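Local coordinates for hydrogenase expression/formation protein HypE (Desulfovibrio vulgaris subsp. vulgaris, PDB 2Z1U) that binds ATP and magnesium and takes part in hydrogenase maturation, probably in the ATP-dependent step that makes the cyanide ligands of the metal centre, at residues A[177-182]-A[256-261]; A[181-184]-A[189-192]; A[228-233]-A[241-246]; A[248-253]-A[263-268]. All coordinates share one frame; numbering follows the deposited sequence.

Contact 1 (A[177-182]-A[256-261])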
loop_
_atom_site.group_PDB
_atom_site.type_symbol
_atom_site.label_atom_id
_atom_site.label_comp_id
_atom_site.label_asym_id
_atom_site.label_seq_id
_atom_site.Cartn_x
_atom_site.Cartn_y
_atom_site.Cartn_z
ATOM N N HIS A 177 20.557 -5.097 11.670
ATOM C CA HIS A 177 19.373 -5.758 11.144
ATOM C C HIS A 177 19.714 -6.867 10.139
ATOM O O HIS A 177 19.258 -8.009 10.288
ATOM C CB HIS A 177 18.428 -4.773 10.465
ATOM C CG HIS A 177 17.204 -5.428 9.905
ATOM N ND1 HIS A 177 16.113 -5.745 10.684
ATOM C CD2 HIS A 177 16.908 -5.852 8.657
ATOM C CE1 HIS A 177 15.187 -6.320 9.936
ATOM N NE2 HIS A 177 15.648 -6.403 8.701
ATOM N N GLY A 178 20.479 -6.512 9.109
ATOM C CA GLY A 178 20.865 -7.464 8.066
ATOM C C GLY A 178 21.540 -8.705 8.624
ATOM O O GLY A 178 21.210 -9.821 8.228
ATOM N N LEU A 179 22.487 -8.516 9.541
ATOM C CA LEU A 179 23.177 -9.635 10.170
ATOM C C LEU A 179 22.211 -10.532 10.933
ATOM O O LEU A 179 22.270 -11.748 10.805
ATOM C CB LEU A 179 24.284 -9.150 11.115
ATOM C CG LEU A 179 25.558 -9.973 11.304
ATOM C CD1 LEU A 179 26.131 -9.777 12.700
ATOM C CD2 LEU A 179 25.414 -11.462 10.992
ATOM N N THR A 180 21.315 -9.944 11.720
ATOM C CA THR A 180 20.430 -10.777 12.542
ATOM C C THR A 180 19.458 -11.629 11.761
ATOM O O THR A 180 19.255 -12.780 12.133
ATOM C CB THR A 180 19.814 -10.077 13.810
ATOM O OG1 THR A 180 18.400 -10.318 13.895
ATOM C CG2 THR A 180 20.099 -8.622 13.824
ATOM N N ILE A 181 18.885 -11.108 10.672
ATOM C CA ILE A 181 17.971 -11.944 9.890
ATOM C C ILE A 181 18.744 -13.058 9.144
ATOM O O ILE A 181 18.295 -14.202 9.119
ATOM C CB ILE A 181 16.963 -11.149 8.969
ATOM C CG1 ILE A 181 17.532 -10.910 7.586
ATOM C CG2 ILE A 181 16.382 -9.886 9.616
ATOM C CD1 ILE A 181 16.910 -11.848 6.612
ATOM N N LEU A 182 19.916 -12.724 8.589
ATOM C CA LEU A 182 20.758 -13.677 7.860
ATOM C C LEU A 182 21.325 -14.776 8.756
ATOM O O LEU A 182 21.455 -15.922 8.323
ATOM C CB LEU A 182 21.896 -12.953 7.128
ATOM C CG LEU A 182 21.804 -12.635 5.619
ATOM C CD1 LEU A 182 20.424 -12.822 4.996
ATOM C CD2 LEU A 182 22.368 -11.240 5.296
ATOM N N ASN A 256 32.385 -9.020 13.611
ATOM C CA ASN A 256 32.781 -10.425 13.713
ATOM C C ASN A 256 31.791 -11.387 13.055
ATOM O O ASN A 256 32.196 -12.358 12.412
ATOM C CB ASN A 256 33.034 -10.811 15.173
ATOM C CG ASN A 256 34.262 -10.128 15.751
ATOM O OD1 ASN A 256 35.201 -9.775 15.023
ATOM N ND2 ASN A 256 34.269 -9.946 17.073
ATOM N N GLY A 257 30.500 -11.110 13.206
ATOM C CA GLY A 257 29.480 -11.902 12.553
ATOM C C GLY A 257 29.511 -11.709 11.050
ATOM O O GLY A 257 29.267 -12.653 10.293
ATOM N N CYS A 258 29.808 -10.487 10.610
ATOM C CA CYS A 258 29.836 -10.188 9.175
ATOM C C CYS A 258 31.021 -10.851 8.476
ATOM O O CYS A 258 30.892 -11.308 7.343
ATOM C CB CYS A 258 29.845 -8.684 8.907
ATOM S SG CYS A 258 28.242 -7.882 9.157
ATOM N N SER A 259 32.166 -10.902 9.148
ATOM C CA SER A 259 33.362 -11.493 8.547
ATOM C C SER A 259 33.289 -13.027 8.525
ATOM O O SER A 259 33.805 -13.669 7.604
ATOM C CB SER A 259 34.650 -10.955 9.194
ATOM O OG SER A 259 34.752 -11.261 10.573
ATOM N N PHE A 260 32.613 -13.598 9.521
ATOM C CA PHE A 260 32.355 -15.040 9.594
ATOM C C PHE A 260 31.398 -15.513 8.493
ATOM O O PHE A 260 31.476 -16.660 8.053
ATOM C CB PHE A 260 31.810 -15.396 10.985
ATOM C CG PHE A 260 31.555 -16.868 11.201
ATOM C CD1 PHE A 260 32.559 -17.697 11.697
ATOM C CD2 PHE A 260 30.300 -17.418 10.938
ATOM C CE1 PHE A 260 32.325 -19.059 11.906
ATOM C CE2 PHE A 260 30.049 -18.769 11.145
ATOM C CZ PHE A 260 31.067 -19.598 11.632
ATOM N N LEU A 261 30.503 -14.627 8.053
ATOM C CA LEU A 261 29.517 -14.947 7.015
ATOM C C LEU A 261 29.839 -14.349 5.638
ATOM O O LEU A 261 29.040 -14.475 4.705
ATOM C CB LEU A 261 28.108 -14.511 7.454
ATOM C CG LEU A 261 27.457 -15.242 8.630
ATOM C CD1 LEU A 261 26.085 -14.659 8.917
ATOM C CD2 LEU A 261 27.353 -16.741 8.370
#

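Contact 2 (A[181-184]-A[189-192])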
loop_
_atom_site.group_PDB
_atom_site.type_symbol
_atom_site.label_atom_id
_atom_site.label_comp_id
_atom_site.label_asym_id
_atom_site.label_seq_id
_atom_site.Cartn_x
_atom_site.Cartn_y
_atom_site.Cartn_z
ATOM N N ILE A 181 18.885 -11.108 10.672
ATOM C CA ILE A 181 17.971 -11.944 9.890
ATOM C C ILE A 181 18.744 -13.058 9.144
ATOM O O ILE A 181 18.295 -14.202 9.119
ATOM C CB ILE A 181 16.963 -11.149 8.969
ATOM C CG1 ILE A 181 17.532 -10.910 7.586
ATOM C CG2 ILE A 181 16.382 -9.886 9.616
ATOM C CD1 ILE A 181 16.910 -11.848 6.612
ATOM N N LEU A 182 19.916 -12.724 8.589
ATOM C CA LEU A 182 20.758 -13.677 7.860
ATOM C C LEU A 182 21.325 -14.776 8.756
ATOM O O LEU A 182 21.455 -15.922 8.323
ATOM C CB LEU A 182 21.896 -12.953 7.128
ATOM C CG LEU A 182 21.804 -12.635 5.619
ATOM C CD1 LEU A 182 20.424 -12.822 4.996
ATOM C CD2 LEU A 182 22.368 -11.240 5.296
ATOM N N SER A 183 21.658 -14.422 9.997
ATOM C CA SER A 183 22.098 -15.406 10.980
ATOM C C SER A 183 20.935 -16.218 11.569
ATOM O O SER A 183 21.085 -17.418 11.799
ATOM C CB SER A 183 22.966 -14.768 12.072
ATOM O OG SER A 183 22.240 -13.828 12.832
ATOM N N GLN A 184 19.784 -15.579 11.796
ATOM C CA GLN A 184 18.560 -16.304 12.185
ATOM C C GLN A 184 18.219 -17.385 11.169
ATOM O O GLN A 184 17.933 -18.531 11.535
ATOM C CB GLN A 184 17.357 -15.361 12.314
ATOM C CG GLN A 184 17.184 -14.736 13.681
ATOM C CD GLN A 184 16.830 -15.749 14.761
ATOM O OE1 GLN A 184 15.832 -16.466 14.661
ATOM N NE2 GLN A 184 17.644 -15.801 15.806
ATOM N N ASN A 189 23.150 -17.754 16.424
ATOM C CA ASN A 189 23.174 -16.599 17.322
ATOM C C ASN A 189 24.620 -16.260 17.663
ATOM O O ASN A 189 25.284 -17.016 18.376
ATOM C CB ASN A 189 22.384 -16.885 18.608
ATOM C CG ASN A 189 20.875 -16.822 18.404
ATOM O OD1 ASN A 189 20.342 -15.862 17.836
ATOM N ND2 ASN A 189 20.175 -17.847 18.888
ATOM N N PHE A 190 25.105 -15.134 17.135
ATOM C CA PHE A 190 26.501 -14.709 17.330
ATOM C C PHE A 190 26.753 -14.125 18.716
ATOM O O PHE A 190 27.742 -14.469 19.375
ATOM C CB PHE A 190 26.938 -13.703 16.255
ATOM C CG PHE A 190 27.341 -14.336 14.958
ATOM C CD1 PHE A 190 26.418 -14.477 13.924
ATOM C CD2 PHE A 190 28.642 -14.790 14.766
ATOM C CE1 PHE A 190 26.781 -15.067 12.719
ATOM C CE2 PHE A 190 29.016 -15.382 13.564
ATOM C CZ PHE A 190 28.080 -15.520 12.536
ATOM N N ALA A 191 25.859 -13.231 19.135
ATOM C CA ALA A 191 25.908 -12.618 20.459
ATOM C C ALA A 191 24.515 -12.144 20.846
ATOM O O ALA A 191 23.636 -12.010 19.987
ATOM C CB ALA A 191 26.905 -11.451 20.479
ATOM N N ALA A 192 24.309 -11.900 22.136
ATOM C CA ALA A 192 23.078 -11.275 22.609
ATOM C C ALA A 192 22.990 -9.870 22.010
ATOM O O ALA A 192 21.897 -9.325 21.798
ATOM C CB ALA A 192 23.070 -11.214 24.126
HETATM O O HOH W 1 23.774 -13.194 15.063
#

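Contact 3 (A[228-233]-A[241-246])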
loop_
_atom_site.group_PDB
_atom_site.type_symbol
_atom_site.label_atom_id
_atom_site.label_comp_id
_atom_site.label_asym_id
_atom_site.label_seq_id
_atom_site.Cartn_x
_atom_site.Cartn_y
_atom_site.Cartn_z
ATOM N N THR A 228 24.869 2.123 -0.471
ATOM C CA THR A 228 24.138 2.439 -1.669
ATOM C C THR A 228 23.145 3.623 -1.399
ATOM O O THR A 228 22.984 4.455 -2.377
ATOM C CB THR A 228 23.334 1.270 -2.271
ATOM O OG1 THR A 228 24.232 0.223 -2.662
ATOM C CG2 THR A 228 22.546 1.737 -3.485
ATOM N N THR A 229 22.784 4.014 -0.125
ATOM C CA THR A 229 22.114 5.323 0.057
ATOM C C THR A 229 23.044 6.518 -0.133
ATOM O O THR A 229 22.592 7.547 -0.631
ATOM C CB THR A 229 21.244 5.533 1.374
ATOM O OG1 THR A 229 21.902 6.449 2.253
ATOM C CG2 THR A 229 20.944 4.256 2.071
ATOM N N LEU A 230 24.328 6.399 0.250
ATOM C CA LEU A 230 25.287 7.477 -0.045
ATOM C C LEU A 230 25.501 7.656 -1.557
ATOM O O LEU A 230 25.705 8.775 -2.034
ATOM C CB LEU A 230 26.636 7.265 0.663
ATOM C CG LEU A 230 26.598 7.357 2.196
ATOM C CD1 LEU A 230 27.973 7.045 2.759
ATOM C CD2 LEU A 230 26.083 8.711 2.678
ATOM N N ASN A 231 25.483 6.556 -2.299
ATOM C CA ASN A 231 25.606 6.619 -3.767
ATOM C C ASN A 231 24.374 7.291 -4.390
ATOM O O ASN A 231 24.498 8.078 -5.342
ATOM C CB ASN A 231 25.762 5.221 -4.349
ATOM C CG ASN A 231 27.186 4.787 -4.425
ATOM O OD1 ASN A 231 27.684 4.105 -3.532
ATOM N ND2 ASN A 231 27.869 5.202 -5.473
ATOM N N GLU A 232 23.189 6.980 -3.840
ATOM C CA GLU A 232 21.941 7.601 -4.295
ATOM C C GLU A 232 22.013 9.103 -4.093
ATOM O O GLU A 232 21.767 9.873 -5.018
ATOM C CB GLU A 232 20.725 7.056 -3.536
ATOM C CG GLU A 232 20.457 5.597 -3.770
ATOM C CD GLU A 232 19.282 5.115 -2.933
ATOM O OE1 GLU A 232 18.761 4.023 -3.217
ATOM O OE2 GLU A 232 18.852 5.851 -2.038
ATOM N N ILE A 233 22.392 9.508 -2.886
ATOM C CA ILE A 233 22.451 10.918 -2.536
ATOM C C ILE A 233 23.536 11.616 -3.370
ATOM O O ILE A 233 23.279 12.656 -3.979
ATOM C CB ILE A 233 22.691 11.109 -1.029
ATOM C CG1 ILE A 233 21.471 10.624 -0.220
ATOM C CG2 ILE A 233 23.115 12.545 -0.733
ATOM C CD1 ILE A 233 21.798 10.216 1.232
ATOM N N CYS A 241 30.527 11.970 -2.018
ATOM C CA CYS A 241 30.520 11.778 -0.577
ATOM C C CYS A 241 31.851 11.195 -0.152
ATOM O O CYS A 241 32.329 10.221 -0.746
ATOM C CB CYS A 241 29.349 10.881 -0.151
ATOM S SG CYS A 241 27.725 11.636 -0.402
ATOM N N HIS A 242 32.483 11.836 0.830
ATOM C CA HIS A 242 33.726 11.344 1.410
ATOM C C HIS A 242 33.461 10.856 2.832
ATOM O O HIS A 242 32.951 11.595 3.657
ATOM C CB HIS A 242 34.815 12.428 1.389
ATOM C CG HIS A 242 35.416 12.647 0.034
ATOM N ND1 HIS A 242 36.610 12.076 -0.355
ATOM C CD2 HIS A 242 34.970 13.349 -1.038
ATOM C CE1 HIS A 242 36.883 12.429 -1.601
ATOM N NE2 HIS A 242 35.903 13.198 -2.039
ATOM N N VAL A 243 33.813 9.609 3.101
ATOM C CA VAL A 243 33.480 8.951 4.353
ATOM C C VAL A 243 34.746 8.386 5.007
ATOM O O VAL A 243 35.678 7.991 4.310
ATOM C CB VAL A 243 32.393 7.870 4.103
ATOM C CG1 VAL A 243 32.538 6.683 5.056
ATOM C CG2 VAL A 243 30.999 8.509 4.268
ATOM N N LEU A 244 34.797 8.392 6.341
ATOM C CA LEU A 244 35.967 7.882 7.069
ATOM C C LEU A 244 35.637 6.523 7.690
ATOM O O LEU A 244 34.761 6.438 8.577
ATOM C CB LEU A 244 36.398 8.878 8.159
ATOM C CG LEU A 244 37.719 8.609 8.900
ATOM C CD1 LEU A 244 38.942 8.580 7.956
ATOM C CD2 LEU A 244 37.921 9.634 10.015
ATOM N N GLU A 245 36.335 5.470 7.249
ATOM C CA GLU A 245 35.989 4.093 7.677
ATOM C C GLU A 245 35.896 3.933 9.204
ATOM O O GLU A 245 34.955 3.315 9.711
ATOM C CB GLU A 245 36.956 3.040 7.112
ATOM C CG GLU A 245 36.491 1.590 7.376
ATOM C CD GLU A 245 37.327 0.547 6.644
ATOM O OE1 GLU A 245 38.524 0.763 6.471
ATOM O OE2 GLU A 245 36.797 -0.505 6.253
ATOM N N THR A 246 36.883 4.477 9.903
ATOM C CA THR A 246 36.988 4.335 11.350
ATOM C C THR A 246 35.847 5.040 12.084
ATOM O O THR A 246 35.573 4.695 13.220
ATOM C CB THR A 246 38.334 4.834 11.926
ATOM O OG1 THR A 246 38.581 6.190 11.524
ATOM C CG2 THR A 246 39.496 3.927 11.505
#

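Contact 4 (A[248-253]-A[263-268])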
loop_
_atom_site.group_PDB
_atom_site.type_symbol
_atom_site.label_atom_id
_atom_site.label_comp_id
_atom_site.label_asym_id
_atom_site.label_seq_id
_atom_site.Cartn_x
_atom_site.Cartn_y
_atom_site.Cartn_z
ATOM N N VAL A 248 32.635 5.211 10.909
ATOM C CA VAL A 248 31.368 4.478 10.716
ATOM C C VAL A 248 31.257 3.442 11.833
ATOM O O VAL A 248 32.106 2.567 11.938
ATOM C CB VAL A 248 31.253 3.797 9.323
ATOM C CG1 VAL A 248 29.863 3.169 9.124
ATOM C CG2 VAL A 248 31.539 4.798 8.219
ATOM N N PRO A 249 30.226 3.577 12.712
ATOM C CA PRO A 249 30.099 2.665 13.843
ATOM C C PRO A 249 29.546 1.301 13.425
ATOM O O PRO A 249 28.551 1.214 12.726
ATOM C CB PRO A 249 29.111 3.398 14.794
ATOM C CG PRO A 249 28.271 4.224 13.890
ATOM C CD PRO A 249 29.138 4.569 12.665
ATOM N N VAL A 250 30.233 0.245 13.830
ATOM C CA VAL A 250 29.802 -1.128 13.569
ATOM C C VAL A 250 30.226 -1.858 14.827
ATOM O O VAL A 250 31.403 -1.804 15.204
ATOM C CB VAL A 250 30.513 -1.771 12.305
ATOM C CG1 VAL A 250 30.016 -3.201 12.067
ATOM C CG2 VAL A 250 30.277 -0.957 11.033
ATOM N N ARG A 251 29.265 -2.484 15.504
ATOM C CA ARG A 251 29.516 -3.193 16.769
ATOM C C ARG A 251 30.510 -4.314 16.522
ATOM O O ARG A 251 30.445 -4.966 15.483
ATOM C CB ARG A 251 28.210 -3.788 17.309
ATOM C CG ARG A 251 27.201 -2.771 17.769
ATOM C CD ARG A 251 25.844 -3.414 18.057
ATOM N NE ARG A 251 25.324 -2.885 19.311
ATOM C CZ ARG A 251 24.502 -1.846 19.420
ATOM N NH1 ARG A 251 24.044 -1.215 18.339
ATOM N NH2 ARG A 251 24.120 -1.455 20.630
ATOM N N GLU A 252 31.426 -4.529 17.474
ATOM C CA GLU A 252 32.425 -5.603 17.377
ATOM C C GLU A 252 31.782 -6.940 16.997
ATOM O O GLU A 252 32.260 -7.638 16.107
ATOM C CB GLU A 252 33.205 -5.732 18.699
ATOM C CG GLU A 252 34.490 -6.555 18.627
ATOM C CD GLU A 252 35.151 -6.721 19.996
ATOM O OE1 GLU A 252 34.644 -6.135 20.984
ATOM O OE2 GLU A 252 36.168 -7.441 20.091
ATOM N N SER A 253 30.682 -7.264 17.672
ATOM C CA SER A 253 29.921 -8.490 17.443
ATOM C C SER A 253 29.317 -8.554 16.037
ATOM O O SER A 253 29.198 -9.636 15.459
ATOM C CB SER A 253 28.809 -8.590 18.479
ATOM O OG SER A 253 27.886 -7.525 18.285
ATOM N N LEU A 263 30.005 -11.173 4.856
ATOM C CA LEU A 263 29.141 -10.021 4.625
ATOM C C LEU A 263 29.860 -8.692 4.903
ATOM O O LEU A 263 30.774 -8.620 5.718
ATOM C CB LEU A 263 27.874 -10.121 5.502
ATOM C CG LEU A 263 26.974 -11.368 5.435
ATOM C CD1 LEU A 263 25.936 -11.351 6.566
ATOM C CD2 LEU A 263 26.291 -11.508 4.081
ATOM N N ASP A 264 29.416 -7.635 4.230
ATOM C CA ASP A 264 29.974 -6.297 4.419
ATOM C C ASP A 264 28.932 -5.444 5.149
ATOM O O ASP A 264 27.859 -5.182 4.601
ATOM C CB ASP A 264 30.337 -5.703 3.047
ATOM C CG ASP A 264 31.102 -4.391 3.141
ATOM O OD1 ASP A 264 31.875 -4.118 2.201
ATOM O OD2 ASP A 264 30.953 -3.643 4.134
ATOM N N PRO A 265 29.238 -5.022 6.395
ATOM C CA PRO A 265 28.268 -4.262 7.201
ATOM C C PRO A 265 27.833 -2.943 6.549
ATOM O O PRO A 265 26.779 -2.412 6.876
ATOM C CB PRO A 265 29.026 -3.989 8.509
ATOM C CG PRO A 265 30.491 -4.183 8.171
ATOM C CD PRO A 265 30.509 -5.246 7.116
ATOM N N LEU A 266 28.645 -2.416 5.632
ATOM C CA LEU A 266 28.293 -1.167 4.939
ATOM C C LEU A 266 27.225 -1.316 3.853
ATOM O O LEU A 266 26.741 -0.315 3.320
ATOM C CB LEU A 266 29.542 -0.515 4.343
ATOM C CG LEU A 266 30.769 -0.323 5.243
ATOM C CD1 LEU A 266 31.937 0.167 4.385
ATOM C CD2 LEU A 266 30.473 0.626 6.402
ATOM N N TYR A 267 26.898 -2.559 3.504
ATOM C CA TYR A 267 25.912 -2.860 2.462
ATOM C C TYR A 267 24.707 -3.621 2.999
ATOM O O TYR A 267 23.805 -3.971 2.229
ATOM C CB TYR A 267 26.544 -3.661 1.318
ATOM C CG TYR A 267 27.508 -2.871 0.467
ATOM C CD1 TYR A 267 28.818 -2.663 0.879
ATOM C CD2 TYR A 267 27.090 -2.288 -0.720
ATOM C CE1 TYR A 267 29.728 -1.912 0.090
ATOM C CE2 TYR A 267 27.983 -1.551 -1.521
ATOM C CZ TYR A 267 29.291 -1.357 -1.105
ATOM O OH TYR A 267 30.158 -0.620 -1.901
ATOM N N LEU A 268 24.696 -3.885 4.304
ATOM C CA LEU A 268 23.587 -4.613 4.934
ATOM C C LEU A 268 22.491 -3.660 5.364
ATOM O O LEU A 268 22.775 -2.566 5.862
ATOM C CB LEU A 268 24.069 -5.412 6.145
ATOM C CG LEU A 268 24.809 -6.726 5.894
ATOM C CD1 LEU A 268 25.236 -7.326 7.223
ATOM C CD2 LEU A 268 23.946 -7.714 5.076
#

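Contact 1 (A[177-182]-A[256-261])
Leu179 reaches across from helix 176-184 to helix 252-260, where Gly257 and Cys258 receive it together with Leu261. This is helix-to-helix packing inside the C-terminal domain of the AIR synthase-related (PurM-like) fold, between segments whose nearest ends are 74 residues apart. Gly257 comes first. With no side chain there, the helix backbone itself is the surface, and the CD1 methyl of Leu179 comes down on the CA of Gly257 at 4.0 Å. One residue on, the backbones are at their nearest, 6.8 Å between the CA atoms of Leu179 and Cys258. The thiol of Cys258 turns back beside its own backbone N, anti to the carbonyl carbon (chi1 -75°), and from there SG meets the branch point of Leu179, 4.0 Å from its CG. Leu268, from the loop that follows this helix, also touches Cys258. The next residue to touch is Leu261: its CA-CB bond is directed at helix 176-184, and its side chain lies obliquely across that of Leu179. The leucine fork is therefore divided, one methyl on bare backbone and the other on a neighbouring side chain. All of these touches are apolar, and most of the residues making them are buried. The last is methyl on methyl, Leu179 CD2 to Leu261 CD1 at 3.9 Å.

Contact 2 (A[181-184]-A[189-192])
Ser183, in the last turn of helix 176-184, touches Phe190 with its CB methylene, while its hydroxyl reaches the same residue through a water. The unit is a helix end with the chain folding back over it: after four intervening residues the loop returns at Asn189, in the C-terminal domain of the AIR synthase-related fold. In the first shell the methylene sits at the ring's edge, in its plane, with CB of Ser183 3.9 Å from both CD1 and CE1 of Phe190. The water lies at the edge too. It donates to Ser183 OG at 2.8 Å and accepts from the backbone N of Phe190 at 3.1 Å, tying helix and loop through one shared molecule. Toward the surface, the side chains of Gln184 and Asn189 pass aslant, their amide planes 38° apart.

The outer shell fixes the pieces. Ser183 OG stands between its backbone N and carbonyl carbon (chi1 64°), where it can also bond the carbonyl oxygens of Leu179 and Thr180 one turn back; the hydroxyl is thus held against the helix while it accepts the water's hydrogen bond. Phe190 has a second aromatic neighbour in Phe260 of helix 252-260, the two ring planes about 75° apart. Gln184 leans on the Pro66 loop, and its chain bends at chi2. That bend swings the amide toward Asn189, leaving Gln184 NE2 3.4 Å from Asn189 OD1.

Contact 3 (A[228-233]-A[241-246])
Leu230 and Val243 meet with their side chains at about a right angle, a long leucine arm from the helix ending on the branch of a strand valine. The CA-CB bonds of both residues are directed at the opposite segment. Leu230 carries CG beside its backbone N (chi1 -66°) and then runs extended, with CD1 anti to its CA (chi2 177°), so that CD1 is the far end of the arm. It touches one methyl of the valine, Leu230 CD1 to Val243 CG2 at 3.7 Å. Cys241, two residues earlier on the same side of the strand, lies under the helix backbone instead: its SG is 3.9 Å from the carbonyl oxygen of Leu230.

Helix 225-237 is joined by a two-residue link to strand 240-244, and the two pack face to face as an alpha/beta layer in the AIR synthase-related C-terminal domain. The strand is an inner one of a mixed sheet, with backbone bonds from Cys241 and Val243 to strand 319-322 and from His242 to Ser304 on its other side. The helix also has a polar side, where Glu232 forms a salt bridge with Arg219 and a hydrogen bond with His20 of the second subunit. Asp220, a magnesium ligand, follows Arg219, and its side chain is about 11 Å from that of Leu230.

Contact 4 (A[248-253]-A[263-268])
A type I beta turn, Asp264 to Tyr267, presents its two middle residues, Pro265 and Leu266, to Val250 and Val248 of the segment leading into helix 252-260. The contact thus draws together the chain just before that helix and just after it, in the C-terminal domain of the AIR synthase-related fold. Val250 and Pro265 meet at about a right angle. CG1 of Val250 points anti to its own backbone N (chi1 -179°) and lies 3.8 Å from CB and 4.0 Å from CG of Pro265, at the CB-CG edge of the pyrrolidine ring. Further along, Val248 CG1 meets Leu266 CD2 at 3.8 Å. The CA-CB bond of Leu266 is not aimed at the valines; the rest of the chain carries CD2 across to Val248.

Asp264 holds the turn in shape twice over. Its carbonyl oxygen accepts from the backbone N of Tyr267 at 3.0 Å, and its carboxylate makes an Asx turn, with OD2 of Asp264 taking the N-H of Leu266 at 3.0 Å. That N-H approaches on the anti side, 32° out of the carboxylate plane, and the bond is fairly straight at 155°. The other oxygen, OD1, is in a salt bridge with Arg329. Both carboxylate oxygens therefore have a donor, which would suit an ionised aspartate. The division of labour follows: polar bonds inside the turn fix the backbone, while across to the valines it is hydrocarbon alone that meets.

How the contacts relate
Contacts 1, 2 and 4 cluster round helix 252-260 and helix 176-184, whereas contact 3 lies on the sheet side, nested in the chain between the segments of contact 1 and about 21 Å away centre to centre. Contacts 1 and 3 are buried and mostly apolar; contacts 2 and 4 are only partly buried. Water takes part in contact 2, and contact 4 has polar bonds within its turn. Phe190 of contact 2 packs on Gly257 and Leu261 of contact 1, and Leu182, shared by contacts 1 and 2, packs on Leu263 of contact 4. Val243 and Val248 join contacts 3 and 4. Of the four, contact 3 lies nearest the ATP and magnesium.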